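Local coordinates for putative uncharacterized protein PH0242 (Pyrococcus horikoshii, PDB 3VU1) that is the C-terminal globular domain of an archaeal oligosaccharyltransferase, AglB, and carries a bound calcium ion in the crystal, at residues V143-Q148 / A156-Q161; E163-L168 / K179-C184; T124-Q129 / G201-Y206; I167-F172 / Y192-T197; I89-W94 / K215-I220. All blocks are in the same frame, centred on the assembly; numbering follows the deposited sequence.

Contact 1: V143-Q148 / A156-Q161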
# COMPACT_ATOMS: atom_id res chain seq x y z
N VAL A 143 24.65 -1.69 -20.89
CA VAL A 143 24.13 -2.76 -21.72
C VAL A 143 24.12 -4.03 -20.91
O VAL A 143 25.17 -4.50 -20.48
CB VAL A 143 24.96 -3.01 -23.01
CG1 VAL A 143 24.41 -4.21 -23.78
CG2 VAL A 143 24.95 -1.79 -23.92
N ILE A 144 22.93 -4.58 -20.69
CA ILE A 144 22.80 -5.86 -20.00
C ILE A 144 22.49 -6.95 -21.03
O ILE A 144 21.60 -6.79 -21.88
CB ILE A 144 21.69 -5.84 -18.93
CG1 ILE A 144 21.96 -4.75 -17.88
CG2 ILE A 144 21.58 -7.19 -18.25
CD1 ILE A 144 20.70 -4.31 -17.16
N LYS A 145 23.24 -8.05 -20.95
CA LYS A 145 23.06 -9.18 -21.87
C LYS A 145 23.29 -10.51 -21.19
O LYS A 145 23.96 -10.59 -20.16
CB LYS A 145 23.96 -9.03 -23.11
CG LYS A 145 25.45 -9.10 -22.83
CD LYS A 145 26.19 -7.99 -23.57
CE LYS A 145 26.36 -8.25 -25.06
NZ LYS A 145 26.75 -6.99 -25.77
N VAL A 146 22.70 -11.56 -21.76
CA VAL A 146 22.98 -12.92 -21.31
C VAL A 146 24.14 -13.49 -22.12
O VAL A 146 24.13 -13.43 -23.35
CB VAL A 146 21.75 -13.83 -21.47
CG1 VAL A 146 21.87 -15.02 -20.53
CG2 VAL A 146 20.47 -13.06 -21.20
N ILE A 147 25.14 -14.01 -21.43
CA ILE A 147 26.28 -14.67 -22.06
C ILE A 147 26.17 -16.17 -21.78
O ILE A 147 25.76 -16.56 -20.68
CB ILE A 147 27.63 -14.13 -21.51
CG1 ILE A 147 27.70 -12.58 -21.53
CG2 ILE A 147 28.83 -14.75 -22.22
CD1 ILE A 147 27.64 -11.93 -22.89
N GLN A 148 26.49 -17.00 -22.77
CA GLN A 148 26.66 -18.44 -22.55
C GLN A 148 28.14 -18.81 -22.61
O GLN A 148 28.77 -18.66 -23.64
CB GLN A 148 25.87 -19.27 -23.55
CG GLN A 148 24.37 -19.00 -23.52
CD GLN A 148 23.55 -20.27 -23.49
OE1 GLN A 148 22.48 -20.36 -24.11
NE2 GLN A 148 24.03 -21.28 -22.75
N ALA A 156 25.72 -10.37 -17.74
CA ALA A 156 26.78 -9.37 -17.81
C ALA A 156 26.19 -7.96 -17.91
O ALA A 156 25.40 -7.67 -18.80
CB ALA A 156 27.71 -9.65 -18.98
N VAL A 157 26.59 -7.10 -16.98
CA VAL A 157 26.20 -5.70 -17.02
C VAL A 157 27.45 -4.93 -17.37
O VAL A 157 28.42 -4.95 -16.62
CB VAL A 157 25.65 -5.23 -15.66
CG1 VAL A 157 25.27 -3.75 -15.71
CG2 VAL A 157 24.45 -6.07 -15.22
N ASN A 158 27.43 -4.28 -18.53
CA ASN A 158 28.55 -3.45 -18.98
C ASN A 158 28.22 -2.00 -18.75
O ASN A 158 27.18 -1.49 -19.21
CB ASN A 158 28.85 -3.67 -20.47
CG ASN A 158 29.09 -5.13 -20.80
OD1 ASN A 158 28.42 -5.70 -21.66
ND2 ASN A 158 30.02 -5.76 -20.10
N ILE A 159 29.11 -1.34 -18.02
CA ILE A 159 28.96 0.06 -17.68
C ILE A 159 30.24 0.72 -18.13
O ILE A 159 31.27 0.63 -17.45
CB ILE A 159 28.78 0.25 -16.16
CG1 ILE A 159 27.73 -0.74 -15.63
CG2 ILE A 159 28.42 1.71 -15.85
CD1 ILE A 159 27.45 -0.62 -14.14
N GLY A 160 30.19 1.37 -19.29
CA GLY A 160 31.42 1.80 -19.97
C GLY A 160 32.29 0.59 -20.29
O GLY A 160 31.81 -0.45 -20.75
N GLN A 161 33.58 0.71 -19.99
CA GLN A 161 34.54 -0.35 -20.37
C GLN A 161 34.54 -1.56 -19.43
O GLN A 161 34.99 -2.64 -19.82
CB GLN A 161 35.95 0.22 -20.56
CG GLN A 161 36.01 1.54 -21.33
CD GLN A 161 35.90 2.79 -20.44
OE1 GLN A 161 36.27 3.89 -20.86
NE2 GLN A 161 35.40 2.62 -19.21
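V143, I144 and K145 pair with N158, V157 and A156 in antiparallel register. The backbone bonds come in two doublets. At one, V143 N gives to N158 O at 3.0 Å, and N158 N returns a bond to V143 O at 3.0 Å. At the other, K145 N reaches A156 O at 3.1 Å, and A156 N reaches K145 O at 3.0 Å. Between them I144 and V157 form a non-hydrogen-bonded pair, with their CA atoms 4.5 Å apart. I144 CA also makes a CA-H...O contact to A156 O, which therefore receives both this C-H and the amide of K145.

Apolar contacts lie on both faces. I144 and V157 run alongside each other on one face. I144 CG1 is anti to its own carbonyl carbon (chi1 -58°) and meets V157 CG2 at 3.9 Å. Away from this pair, A156 CB packs against I147 CG1 at 3.9 Å.

Two polar side chains meet on the face of V143, K145 and A156. The side chains of N158 and K145 cross obliquely there, and N158 OD1 lies 3.7 Å from K145 CD. This is a methylene group beside an amide oxygen. The other end of the amide, N158 ND2, is hydrogen-bonded to E163 on the strand that follows.

V143 also packs on V134 and V136 of the preceding strand, and strand 162-165 lies on the other side of strand 153-159. The pair is therefore an inner beta hairpin, strands 142-148 and 153-159, of the mixed sheet in the Insert domain.

Contact 2: E163-L168 / K179-C184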
# COMPACT_ATOMS: atom_id res chain seq x y z
N GLU A 163 32.92 -4.63 -17.11
CA GLU A 163 31.80 -5.56 -17.12
C GLU A 163 31.52 -6.02 -15.70
O GLU A 163 32.46 -6.24 -14.92
CB GLU A 163 32.13 -6.76 -18.00
CG GLU A 163 31.57 -8.08 -17.48
CD GLU A 163 31.45 -9.14 -18.56
OE1 GLU A 163 31.66 -10.33 -18.23
OE2 GLU A 163 31.14 -8.78 -19.73
N CYS A 164 30.25 -6.17 -15.35
CA CYS A 164 29.88 -6.44 -13.96
C CYS A 164 28.94 -7.62 -13.77
O CYS A 164 28.06 -7.89 -14.60
CB CYS A 164 29.36 -5.16 -13.30
SG CYS A 164 30.52 -3.75 -13.35
N SER A 165 29.14 -8.34 -12.67
CA SER A 165 28.39 -9.55 -12.39
C SER A 165 27.42 -9.38 -11.19
O SER A 165 27.86 -9.33 -10.04
CB SER A 165 29.35 -10.74 -12.17
OG SER A 165 28.63 -11.96 -12.06
N PRO A 166 26.09 -9.28 -11.45
CA PRO A 166 25.16 -8.99 -10.35
C PRO A 166 25.13 -10.09 -9.30
O PRO A 166 25.35 -11.25 -9.63
CB PRO A 166 23.79 -8.86 -11.05
CG PRO A 166 23.97 -9.45 -12.40
CD PRO A 166 25.42 -9.35 -12.76
N ILE A 167 24.90 -9.72 -8.04
CA ILE A 167 24.71 -10.68 -6.94
C ILE A 167 23.75 -11.80 -7.36
O ILE A 167 24.02 -12.97 -7.14
CB ILE A 167 24.12 -9.98 -5.69
CG1 ILE A 167 25.12 -8.99 -5.09
CG2 ILE A 167 23.70 -11.01 -4.64
CD1 ILE A 167 24.49 -7.98 -4.17
N LEU A 168 22.63 -11.42 -7.96
CA LEU A 168 21.61 -12.35 -8.35
C LEU A 168 20.90 -11.68 -9.51
O LEU A 168 20.94 -10.47 -9.62
CB LEU A 168 20.63 -12.58 -7.20
CG LEU A 168 19.29 -13.25 -7.53
CD1 LEU A 168 19.52 -14.71 -7.93
CD2 LEU A 168 18.27 -13.14 -6.40
N LYS A 179 22.75 -16.82 -10.04
CA LYS A 179 23.76 -16.15 -9.20
C LYS A 179 24.89 -15.51 -10.01
O LYS A 179 25.05 -15.78 -11.22
CB LYS A 179 24.34 -17.10 -8.14
CG LYS A 179 23.34 -18.05 -7.48
CD LYS A 179 23.25 -19.38 -8.23
CE LYS A 179 21.82 -19.75 -8.63
NZ LYS A 179 20.89 -19.98 -7.47
N GLY A 180 25.64 -14.65 -9.33
CA GLY A 180 26.81 -13.96 -9.88
C GLY A 180 27.72 -13.57 -8.73
O GLY A 180 27.47 -13.91 -7.59
N SER A 181 28.79 -12.86 -9.02
CA SER A 181 29.78 -12.64 -7.98
C SER A 181 29.54 -11.38 -7.16
O SER A 181 30.07 -11.25 -6.06
CB SER A 181 31.18 -12.61 -8.58
OG SER A 181 31.32 -11.53 -9.47
N GLY A 182 28.77 -10.44 -7.69
CA GLY A 182 28.64 -9.14 -7.05
C GLY A 182 29.92 -8.34 -7.15
O GLY A 182 30.29 -7.60 -6.23
N ARG A 183 30.61 -8.51 -8.28
CA ARG A 183 31.91 -7.86 -8.51
C ARG A 183 32.03 -7.44 -9.97
O ARG A 183 31.36 -7.99 -10.84
CB ARG A 183 33.07 -8.79 -8.08
CG ARG A 183 32.99 -9.23 -6.62
CD ARG A 183 34.23 -9.93 -6.11
NE ARG A 183 35.31 -8.99 -5.84
CZ ARG A 183 36.51 -9.32 -5.35
NH1 ARG A 183 36.79 -10.59 -5.05
NH2 ARG A 183 37.42 -8.38 -5.14
N CYS A 184 32.84 -6.42 -10.23
CA CYS A 184 33.13 -6.05 -11.60
C CYS A 184 34.45 -6.69 -12.06
O CYS A 184 35.25 -7.16 -11.24
CB CYS A 184 33.15 -4.52 -11.76
SG CYS A 184 31.54 -3.72 -11.51
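C164 and C184 are joined by a cross-strand disulfide, and next to it S165 faces a G1 beta bulge formed by G182 and R183. The two cysteines are an antiparallel non-hydrogen-bonded pair, with CA atoms 4.0 Å apart. Both SG atoms lie anti to their own carbonyl carbon. The SG-SG bond is 2.1 Å long, with a disulfide torsion of 99°. It ties the short strand 183-184 at the edge of the sheet to strand 162-165. C184 CA also approaches E163 O. F190 packs on both cysteines.

S165 has the largest area buried here. Its backbone N gives a hydrogen bond to R183 O at 2.9 Å. Its carbonyl O takes two weak bonds, from G182 N and R183 N, as expected where two residues of the bulge face one. G182 has the positive phi (69°) that suits glycine at this place.

Farther along, G180 N bonds to I167 O at 3.2 Å, with the donor above the carbonyl plane. The hydroxyl of S165 lies anti to its backbone N, chi1 -173°. There S165 OG accepts S181 N at 3.2 Å, while S165 CB touches S181 OG at 3.4 Å.

Contact 3: T124-Q129 / G201-Y206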
# COMPACT_ATOMS: atom_id res chain seq x y z
N THR A 124 20.16 3.64 -6.52
CA THR A 124 19.25 2.61 -6.01
C THR A 124 18.50 1.81 -7.08
O THR A 124 18.28 0.60 -6.92
CB THR A 124 18.29 3.13 -4.93
OG1 THR A 124 17.59 4.28 -5.44
CG2 THR A 124 19.07 3.50 -3.64
N ILE A 125 18.12 2.49 -8.17
CA ILE A 125 17.34 1.90 -9.27
C ILE A 125 17.70 2.54 -10.61
O ILE A 125 17.66 3.74 -10.77
CB ILE A 125 15.81 2.01 -9.06
CG1 ILE A 125 15.42 1.57 -7.66
CG2 ILE A 125 15.06 1.14 -10.08
CD1 ILE A 125 13.96 1.24 -7.53
N LEU A 126 18.04 1.70 -11.57
CA LEU A 126 18.29 2.11 -12.91
C LEU A 126 17.46 1.20 -13.82
O LEU A 126 17.30 -0.00 -13.53
CB LEU A 126 19.76 1.92 -13.20
CG LEU A 126 20.49 2.97 -14.02
CD1 LEU A 126 20.09 4.39 -13.65
CD2 LEU A 126 21.96 2.75 -13.73
N LEU A 127 16.93 1.77 -14.89
CA LEU A 127 16.08 1.05 -15.83
C LEU A 127 16.76 0.88 -17.19
O LEU A 127 17.41 1.81 -17.71
CB LEU A 127 14.74 1.73 -16.01
CG LEU A 127 13.87 1.69 -14.77
CD1 LEU A 127 12.50 2.23 -15.11
CD2 LEU A 127 13.78 0.28 -14.18
N THR A 128 16.61 -0.30 -17.75
CA THR A 128 17.08 -0.51 -19.10
C THR A 128 15.93 -0.98 -19.97
O THR A 128 14.99 -1.60 -19.49
CB THR A 128 18.30 -1.46 -19.14
OG1 THR A 128 17.95 -2.72 -18.56
CG2 THR A 128 19.51 -0.84 -18.41
N GLN A 129 16.00 -0.63 -21.25
CA GLN A 129 14.94 -0.91 -22.22
C GLN A 129 15.40 -2.11 -23.00
O GLN A 129 16.55 -2.19 -23.40
CB GLN A 129 14.78 0.29 -23.15
CG GLN A 129 13.35 0.73 -23.42
CD GLN A 129 12.51 0.87 -22.15
OE1 GLN A 129 12.89 1.58 -21.21
NE2 GLN A 129 11.35 0.19 -22.11
N GLY A 201 14.74 -4.11 -18.06
CA GLY A 201 15.77 -4.65 -17.18
C GLY A 201 15.99 -3.71 -16.01
O GLY A 201 16.45 -2.57 -16.19
N VAL A 202 15.61 -4.17 -14.81
CA VAL A 202 15.74 -3.38 -13.60
C VAL A 202 17.06 -3.71 -12.94
O VAL A 202 17.38 -4.88 -12.70
CB VAL A 202 14.60 -3.69 -12.62
CG1 VAL A 202 14.66 -2.77 -11.40
CG2 VAL A 202 13.26 -3.59 -13.32
N LEU A 203 17.85 -2.67 -12.67
CA LEU A 203 19.07 -2.79 -11.90
C LEU A 203 18.86 -2.14 -10.52
O LEU A 203 18.76 -0.90 -10.42
CB LEU A 203 20.20 -2.09 -12.65
CG LEU A 203 21.62 -2.24 -12.15
CD1 LEU A 203 22.09 -3.65 -12.44
CD2 LEU A 203 22.55 -1.23 -12.84
N ALA A 204 18.78 -2.94 -9.48
CA ALA A 204 18.47 -2.43 -8.14
C ALA A 204 19.59 -2.69 -7.14
O ALA A 204 20.17 -3.77 -7.09
CB ALA A 204 17.16 -3.02 -7.63
N TYR A 205 19.89 -1.68 -6.34
CA TYR A 205 20.84 -1.81 -5.27
C TYR A 205 20.28 -2.81 -4.27
O TYR A 205 19.06 -2.87 -4.06
CB TYR A 205 21.09 -0.44 -4.66
CG TYR A 205 22.09 -0.42 -3.55
CD1 TYR A 205 23.42 -0.75 -3.79
CD2 TYR A 205 21.72 -0.05 -2.26
CE1 TYR A 205 24.35 -0.72 -2.77
CE2 TYR A 205 22.65 -0.02 -1.23
CZ TYR A 205 23.96 -0.35 -1.50
OH TYR A 205 24.90 -0.31 -0.50
N TYR A 206 21.16 -3.60 -3.67
CA TYR A 206 20.71 -4.79 -2.94
C TYR A 206 19.73 -4.48 -1.82
O TYR A 206 18.74 -5.18 -1.66
CB TYR A 206 21.88 -5.67 -2.47
CG TYR A 206 22.61 -5.20 -1.24
CD1 TYR A 206 22.38 -5.79 0.01
CD2 TYR A 206 23.54 -4.16 -1.31
CE1 TYR A 206 23.05 -5.35 1.15
CE2 TYR A 206 24.21 -3.72 -0.18
CZ TYR A 206 23.98 -4.32 1.05
OH TYR A 206 24.67 -3.89 2.16
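Neighbouring antiparallel strands of the mixed sheet meet here, with I125 opposite A204, L126 opposite L203, L127 opposite V202 and T128 opposite G201. L126 and L203 exchange two backbone bonds, L126 N to L203 O and L203 N to L126 O, each 2.9 Å. T128 and G201 are the second hydrogen-bonded pair. G201 O accepts twice, from T128 N at 2.8 Å and from T128 OG1 at 2.8 Å. T128 OG1 sits between its own backbone N and carbonyl carbon (chi1 58°). G201 has no side chain on this face, and the hydroxyl lies close to its CA.

The strands are far apart in sequence but adjacent in the Insert domain sheet. On the face of L126 and L203 their CB atoms are 4.1 Å apart. Both side chains also touch I142 of strand 142-148. On the other face V202 stands between two partners. V202 CG1 meets I125 CG2 at 4.1 Å, and V202 CG2 meets L127 CD2 at 4.0 Å. F97 of helix 97-103 packs on I125. At the far end Y205 N bonds to T124 O at 2.9 Å, and Y205 OH is hydrogen-bonded to E111.

Contact 4: I167-F172 / Y192-T197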
# COMPACT_ATOMS: atom_id res chain seq x y z
N ILE A 167 24.90 -9.72 -8.04
CA ILE A 167 24.71 -10.68 -6.94
C ILE A 167 23.75 -11.80 -7.36
O ILE A 167 24.02 -12.97 -7.14
CB ILE A 167 24.12 -9.98 -5.69
CG1 ILE A 167 25.12 -8.99 -5.09
CG2 ILE A 167 23.70 -11.01 -4.64
CD1 ILE A 167 24.49 -7.98 -4.17
N LEU A 168 22.63 -11.42 -7.96
CA LEU A 168 21.61 -12.35 -8.35
C LEU A 168 20.90 -11.68 -9.51
O LEU A 168 20.94 -10.47 -9.62
CB LEU A 168 20.63 -12.58 -7.20
CG LEU A 168 19.29 -13.25 -7.53
CD1 LEU A 168 19.52 -14.71 -7.93
CD2 LEU A 168 18.27 -13.14 -6.40
N SER A 169 20.28 -12.46 -10.37
CA SER A 169 19.44 -11.93 -11.43
C SER A 169 18.24 -12.82 -11.51
O SER A 169 18.33 -14.02 -11.22
CB SER A 169 20.18 -11.91 -12.75
OG SER A 169 21.49 -11.38 -12.58
N VAL A 170 17.10 -12.25 -11.89
CA VAL A 170 15.90 -13.06 -11.99
C VAL A 170 15.11 -12.67 -13.22
O VAL A 170 14.67 -11.52 -13.36
CB VAL A 170 15.00 -13.01 -10.73
CG1 VAL A 170 13.95 -14.10 -10.81
CG2 VAL A 170 15.80 -13.16 -9.44
N ALA A 171 14.92 -13.64 -14.10
CA ALA A 171 14.16 -13.44 -15.32
C ALA A 171 12.66 -13.72 -15.13
O ALA A 171 12.27 -14.72 -14.54
CB ALA A 171 14.74 -14.31 -16.42
N PHE A 172 11.82 -12.82 -15.64
CA PHE A 172 10.38 -13.03 -15.69
C PHE A 172 9.79 -12.85 -17.09
O PHE A 172 10.30 -12.05 -17.88
CB PHE A 172 9.68 -12.08 -14.74
CG PHE A 172 10.01 -12.32 -13.31
CD1 PHE A 172 9.30 -13.26 -12.57
CD2 PHE A 172 11.03 -11.60 -12.69
CE1 PHE A 172 9.62 -13.49 -11.24
CE2 PHE A 172 11.35 -11.83 -11.37
CZ PHE A 172 10.64 -12.77 -10.63
N TYR A 192 24.52 -5.22 -6.71
CA TYR A 192 23.28 -5.00 -7.42
C TYR A 192 22.62 -6.30 -7.80
O TYR A 192 23.28 -7.31 -7.98
CB TYR A 192 23.54 -4.16 -8.67
CG TYR A 192 23.87 -2.74 -8.32
CD1 TYR A 192 25.18 -2.37 -8.02
CD2 TYR A 192 22.87 -1.75 -8.27
CE1 TYR A 192 25.49 -1.06 -7.68
CE2 TYR A 192 23.18 -0.45 -7.93
CZ TYR A 192 24.49 -0.11 -7.63
OH TYR A 192 24.80 1.19 -7.28
N VAL A 193 21.31 -6.24 -7.91
CA VAL A 193 20.47 -7.35 -8.32
C VAL A 193 19.89 -6.95 -9.68
O VAL A 193 19.65 -5.76 -9.90
CB VAL A 193 19.34 -7.59 -7.27
CG1 VAL A 193 18.24 -8.50 -7.82
CG2 VAL A 193 19.91 -8.17 -5.98
N VAL A 194 19.70 -7.92 -10.60
CA VAL A 194 19.08 -7.59 -11.88
C VAL A 194 17.79 -8.32 -12.03
O VAL A 194 17.70 -9.47 -11.66
CB VAL A 194 19.98 -7.90 -13.07
CG1 VAL A 194 19.20 -7.74 -14.37
CG2 VAL A 194 21.15 -6.94 -13.09
N TYR A 195 16.77 -7.64 -12.54
CA TYR A 195 15.52 -8.29 -12.91
C TYR A 195 15.27 -8.10 -14.39
O TYR A 195 15.22 -6.95 -14.87
CB TYR A 195 14.34 -7.73 -12.13
CG TYR A 195 14.39 -7.98 -10.65
CD1 TYR A 195 14.32 -9.27 -10.12
CD2 TYR A 195 14.50 -6.90 -9.75
CE1 TYR A 195 14.36 -9.47 -8.75
CE2 TYR A 195 14.53 -7.10 -8.39
CZ TYR A 195 14.46 -8.38 -7.89
OH TYR A 195 14.49 -8.54 -6.52
N LEU A 196 15.14 -9.21 -15.11
CA LEU A 196 14.89 -9.18 -16.55
C LEU A 196 13.45 -9.49 -16.84
O LEU A 196 12.97 -10.56 -16.47
CB LEU A 196 15.82 -10.15 -17.29
CG LEU A 196 17.32 -9.82 -17.20
CD1 LEU A 196 18.15 -10.73 -18.07
CD2 LEU A 196 17.63 -8.36 -17.52
N THR A 197 12.75 -8.56 -17.46
CA THR A 197 11.36 -8.79 -17.89
C THR A 197 11.31 -8.68 -19.42
O THR A 197 12.30 -8.28 -20.04
CB THR A 197 10.34 -7.81 -17.24
OG1 THR A 197 10.41 -6.53 -17.87
CG2 THR A 197 10.59 -7.64 -15.74
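Y195 CG is anti to its carbonyl carbon (chi1 -65°), and V170 CG2 is likewise anti to the carbonyl carbon of V170. The two residues are paired across the strands, with their side chains on one face. They belong to a parallel strand pair in the mixed sheet, strands 168-171 and 192-196, whose axes are only 11° apart.

V170 CB comes to the edge of the Y195 ring, near its plane, 3.8 Å from Y195 CD1. V170 CG2 meets Y195 CE1 at 4.0 Å. F172 lies alongside the same tyrosine, with F172 CE2 4.1 Å from Y195 CD1. That tyrosine atom sits at the edge of the F172 ring. The hydroxyl of Y195 bonds to A209 and T222.

The backbone bonds follow the parallel pattern. V194 bonds to the residues on either side of S169: V194 N to L168 O at 3.0 Å, and V170 N to V194 O at 2.9 Å. V170 O then takes L196 N at 2.9 Å, and F172 N reaches L196 O at 2.7 Å. On the face of S169 and A171, S169 OG lies by V194 CB, while L196 packs on A171. Y195 has a further neighbour within its own strand: V193 CG1 lies 3.8 Å above one face of the ring, offset toward its rim.

Contact 5: I89-W94 / K215-I220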
# COMPACT_ATOMS: atom_id res chain seq x y z
N ILE A 89 0.98 4.42 -8.32
CA ILE A 89 2.37 4.05 -8.50
C ILE A 89 2.82 4.59 -9.84
O ILE A 89 2.12 4.46 -10.85
CB ILE A 89 2.55 2.55 -8.39
CG1 ILE A 89 2.28 2.12 -6.95
CG2 ILE A 89 3.92 2.12 -8.88
CD1 ILE A 89 3.34 2.51 -5.92
N TYR A 90 3.98 5.22 -9.82
CA TYR A 90 4.48 5.94 -10.97
C TYR A 90 5.84 5.37 -11.33
O TYR A 90 6.81 5.57 -10.61
CB TYR A 90 4.56 7.42 -10.60
CG TYR A 90 4.93 8.35 -11.73
CD1 TYR A 90 4.54 8.08 -13.05
CD2 TYR A 90 5.65 9.53 -11.49
CE1 TYR A 90 4.87 8.92 -14.08
CE2 TYR A 90 5.98 10.39 -12.52
CZ TYR A 90 5.58 10.09 -13.81
OH TYR A 90 5.91 10.91 -14.86
N LEU A 91 5.92 4.67 -12.46
CA LEU A 91 7.19 4.06 -12.86
C LEU A 91 8.39 5.01 -12.90
O LEU A 91 9.52 4.59 -12.67
CB LEU A 91 7.06 3.33 -14.18
CG LEU A 91 6.55 1.89 -14.01
CD1 LEU A 91 5.10 1.83 -13.53
CD2 LEU A 91 6.71 1.18 -15.34
N ASN A 92 8.14 6.29 -13.13
CA ASN A 92 9.24 7.25 -13.20
C ASN A 92 9.84 7.61 -11.86
O ASN A 92 10.90 8.25 -11.81
CB ASN A 92 8.78 8.49 -13.93
CG ASN A 92 8.53 8.21 -15.40
OD1 ASN A 92 9.16 7.31 -15.96
ND2 ASN A 92 7.59 8.95 -16.03
N ASP A 93 9.21 7.16 -10.77
CA ASP A 93 9.80 7.40 -9.45
C ASP A 93 11.13 6.68 -9.20
O ASP A 93 11.81 6.97 -8.21
CB ASP A 93 8.80 7.23 -8.30
CG ASP A 93 7.77 8.37 -8.25
OD1 ASP A 93 8.15 9.55 -8.52
OD2 ASP A 93 6.57 8.09 -7.95
N TRP A 94 11.54 5.79 -10.10
CA TRP A 94 12.91 5.27 -10.01
C TRP A 94 13.84 6.46 -9.87
O TRP A 94 14.82 6.41 -9.12
CB TRP A 94 13.27 4.36 -11.20
CG TRP A 94 13.37 5.13 -12.50
CD1 TRP A 94 12.37 5.32 -13.47
CD2 TRP A 94 14.52 5.92 -12.97
NE1 TRP A 94 12.83 6.14 -14.48
CE2 TRP A 94 14.09 6.53 -14.25
CE3 TRP A 94 15.80 6.18 -12.49
CZ2 TRP A 94 14.94 7.36 -14.99
CZ3 TRP A 94 16.64 7.02 -13.25
CH2 TRP A 94 16.21 7.60 -14.47
N LYS A 215 8.12 -4.21 -6.78
CA LYS A 215 7.05 -5.17 -7.01
C LYS A 215 5.89 -4.54 -7.76
O LYS A 215 5.42 -5.10 -8.74
CB LYS A 215 6.48 -5.74 -5.70
CG LYS A 215 7.41 -6.52 -4.78
CD LYS A 215 6.58 -7.07 -3.61
CE LYS A 215 7.42 -7.65 -2.48
NZ LYS A 215 8.15 -6.63 -1.65
N LEU A 216 5.40 -3.40 -7.28
CA LEU A 216 4.18 -2.80 -7.81
C LEU A 216 4.39 -1.97 -9.07
O LEU A 216 3.46 -1.82 -9.86
CB LEU A 216 3.48 -1.94 -6.75
CG LEU A 216 2.99 -2.61 -5.45
CD1 LEU A 216 2.58 -1.54 -4.44
CD2 LEU A 216 1.86 -3.61 -5.67
N ALA A 217 5.59 -1.40 -9.25
CA ALA A 217 5.91 -0.64 -10.47
C ALA A 217 6.13 -1.56 -11.68
O ALA A 217 5.75 -1.22 -12.79
CB ALA A 217 7.14 0.24 -10.25
N PHE A 218 6.74 -2.72 -11.44
CA PHE A 218 7.24 -3.52 -12.53
C PHE A 218 6.69 -4.92 -12.52
O PHE A 218 7.23 -5.77 -13.19
CB PHE A 218 8.76 -3.54 -12.47
CG PHE A 218 9.37 -2.17 -12.35
CD1 PHE A 218 10.13 -1.82 -11.24
CD2 PHE A 218 9.16 -1.20 -13.34
CE1 PHE A 218 10.67 -0.54 -11.11
CE2 PHE A 218 9.70 0.09 -13.23
CZ PHE A 218 10.46 0.42 -12.10
N GLY A 219 5.61 -5.18 -11.78
CA GLY A 219 5.16 -6.56 -11.53
C GLY A 219 6.28 -7.57 -11.34
O GLY A 219 6.38 -8.53 -12.11
N ILE A 220 7.17 -7.35 -10.37
CA ILE A 220 8.17 -8.34 -9.97
C ILE A 220 7.65 -9.05 -8.70
O ILE A 220 7.59 -8.46 -7.63
CB ILE A 220 9.54 -7.71 -9.63
CG1 ILE A 220 10.06 -6.80 -10.74
CG2 ILE A 220 10.57 -8.77 -9.27
CD1 ILE A 220 10.06 -7.40 -12.12
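I89 and L91 run past A217 of helix 212-218, and the CA atoms of L91 and A217 are 5.4 Å apart. The first segment ends a strand at Y90 and passes into a 3-10 turn, where D93 N bonds to Y90 O at 2.9 Å. The second is the last part of helix 212-218. G219 is the first residue to leave helical angles, with positive phi, 37°, and I220 N bonds back to K215 O. The two segments share no hydrogen bonds and meet through apolar groups.

I89 comes over the helix with its CG2, which is anti to the backbone N. This methyl lies 3.8 Å from A217 CA and also touches A217 CB. I89 CG1 meets L216 CB at 4.2 Å. L91 reaches the next part of the helix. L91 CG touches A217 CB at 4.1 Å and F218 CE2 at 3.7 Å. L91 and F218 overlap while pointing opposite ways. The ring of F218 has A217 CB 3.6 Å above one face, over its centre, so A217 is packed between F218 and I89.

I89 bonds through its backbone to I246 of strand 245-250, and L216 O bonds to Y248 on that strand. F218 reaches L127 of the Insert domain sheet. The contact is plain helix-on-sheet packing: helix 212-218 packs on the end of strand 86-90, in a four-stranded mixed sheet, and on the 3-10 turn that follows it.

Contacts 1 to 4 all belong to one mixed sheet in the Insert domain, and contact 5 lies beside it and packs against contacts 3 and 4. Contacts 1 and 2 are adjacent, with centres about 10 Å apart, and a probable hydrogen bond runs from N158 ND2 to E163 OE2. Contacts 3 and 4 are closer, about 9 Å between centres. Their strands 200-205 and 192-196 are neighbours in the sheet, probably bonded through V202 N to Y195 O and V193 N to A204 O. Contacts 2 and 4 both use I167 and L168. V157 and I144 of contact 1 touch V194 and L196 of contact 4. Contact 5 meets contact 3 through W94 and F218 on L127, and contact 4 through I220. The L216 side chain is about 14 Å from the bound calcium ion.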